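Long-range contact in profilin II (Acanthamoeba castellanii, PDB 1F2K), which binds monomeric actin, preventing polymerisation at high profilin concentration and enhancing it at low, and also binds the phosphoinositide PIP2: residues A84-V89 against I97-E102. Numbering follows the deposited sequence.
Sequences AGVITV and IGVYNE
Two main-chain hydrogen bonds join Ile-87 and Gly-98, pairing the arms of the antiparallel hairpin formed by strands 84-90 and 94-100, in the middle of the profilin sheet. Ile-87 N reaches Gly-98 O at 2.7 Å, nearly straight (174°), and Gly-98 N returns to Ile-87 O at 2.9 Å. Further along, Tyr-100 N donates to Gly-85 O at 3.0 Å, whereas the reciprocal bond from Gly-85 N to Tyr-100 O is weak, at 3.4 Å. With CG between backbone N and carbonyl carbon (chi1 56°), the Tyr-100 ring folds across the neighbouring strand and lays one face over Gly-85 CA, a CH-pi contact 3.9 Å from the ring centroid. Ile-87 CD1 meets the ring edge at CE2, 4.0 Å away, and Ala-109 of helix 106-121 also touches the tyrosine. On the other face of the sheet the packing is aliphatic: Val-86 CG2 touches Ile-97 CG2 (3.8 Å) and Val-99 CG1, while Thr-88 CG2 lies alongside Ile-97 CG1. Thr-88 OG1 is hydrogen-bonded to Val-77 O, and Leu-45 of helix 39-50 touches both Thr-88 and Ile-97. Because Gly-85 has no side chain, the Tyr-100 ring packs directly on the backbone, CZ 3.4 Å from Gly-85 CA.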
# COMPACT_ATOMS: atom_id res chain seq x y z
N ALA A 84 6.55 7.02 -10.89
CA ALA A 84 5.91 6.79 -9.60
C ALA A 84 5.24 5.41 -9.51
O ALA A 84 5.39 4.55 -10.41
CB ALA A 84 4.88 7.89 -9.33
N GLY A 85 4.55 5.21 -8.39
CA GLY A 85 3.85 3.96 -8.13
C GLY A 85 3.51 3.74 -6.67
O GLY A 85 3.86 4.52 -5.79
N VAL A 86 2.83 2.63 -6.41
CA VAL A 86 2.43 2.32 -5.05
C VAL A 86 2.61 0.85 -4.80
O VAL A 86 2.26 0.01 -5.65
CB VAL A 86 0.95 2.67 -4.84
CG1 VAL A 86 0.11 1.92 -5.83
CG2 VAL A 86 0.52 2.32 -3.43
N ILE A 87 3.19 0.52 -3.64
CA ILE A 87 3.37 -0.89 -3.25
C ILE A 87 2.35 -1.21 -2.16
O ILE A 87 2.35 -0.53 -1.12
CB ILE A 87 4.76 -1.13 -2.65
CG1 ILE A 87 5.85 -0.65 -3.60
CG2 ILE A 87 4.95 -2.57 -2.36
CD1 ILE A 87 5.99 -1.45 -4.88
N THR A 88 1.44 -2.17 -2.37
CA THR A 88 0.51 -2.48 -1.26
C THR A 88 0.68 -3.93 -0.98
O THR A 88 0.92 -4.69 -1.89
CB THR A 88 -0.96 -2.17 -1.55
OG1 THR A 88 -1.48 -3.11 -2.49
CG2 THR A 88 -1.10 -0.75 -2.07
N VAL A 89 0.61 -4.27 0.30
CA VAL A 89 0.78 -5.65 0.78
C VAL A 89 -0.25 -5.92 1.85
O VAL A 89 -0.57 -5.01 2.65
CB VAL A 89 2.15 -5.86 1.41
CG1 VAL A 89 2.37 -7.37 1.72
CG2 VAL A 89 3.21 -5.35 0.49
N ILE A 97 0.29 0.31 2.67
CA ILE A 97 0.30 1.06 1.43
C ILE A 97 1.44 2.03 1.39
O ILE A 97 1.47 2.91 2.22
CB ILE A 97 -0.97 1.89 1.27
CG1 ILE A 97 -2.19 1.01 1.17
CG2 ILE A 97 -0.94 2.67 0.02
CD1 ILE A 97 -3.40 1.90 1.23
N GLY A 98 2.34 1.89 0.42
CA GLY A 98 3.45 2.82 0.29
C GLY A 98 3.67 3.34 -1.13
O GLY A 98 3.89 2.55 -2.07
N VAL A 99 3.65 4.66 -1.29
CA VAL A 99 3.84 5.28 -2.60
C VAL A 99 5.25 5.82 -2.68
O VAL A 99 5.84 6.23 -1.68
CB VAL A 99 2.80 6.45 -2.88
CG1 VAL A 99 1.41 6.10 -2.32
CG2 VAL A 99 3.28 7.74 -2.33
N TYR A 100 5.81 5.82 -3.87
CA TYR A 100 7.16 6.30 -4.06
C TYR A 100 7.09 7.18 -5.27
O TYR A 100 6.19 7.04 -6.10
CB TYR A 100 8.10 5.12 -4.27
CG TYR A 100 7.69 4.23 -5.42
CD1 TYR A 100 8.00 4.57 -6.74
CD2 TYR A 100 7.00 3.04 -5.20
CE1 TYR A 100 7.62 3.76 -7.81
CE2 TYR A 100 6.62 2.21 -6.26
CZ TYR A 100 6.94 2.58 -7.57
OH TYR A 100 6.56 1.78 -8.63
N ASN A 101 8.04 8.09 -5.39
CA ASN A 101 8.04 9.02 -6.50
C ASN A 101 9.21 8.76 -7.40
O ASN A 101 10.01 7.84 -7.17
CB ASN A 101 8.15 10.44 -5.96
CG ASN A 101 9.43 10.65 -5.15
OD1 ASN A 101 10.24 9.73 -5.00
ND2 ASN A 101 9.63 11.86 -4.63
N GLU A 102 9.31 9.60 -8.41
CA GLU A 102 10.38 9.53 -9.39
C GLU A 102 11.71 9.11 -8.79
O GLU A 102 12.32 8.13 -9.24
CB GLU A 102 10.54 10.91 -10.02
CG GLU A 102 9.46 11.26 -11.02
CD GLU A 102 10.05 11.62 -12.38
OE1 GLU A 102 11.25 12.03 -12.39
OE2 GLU A 102 9.33 11.49 -13.41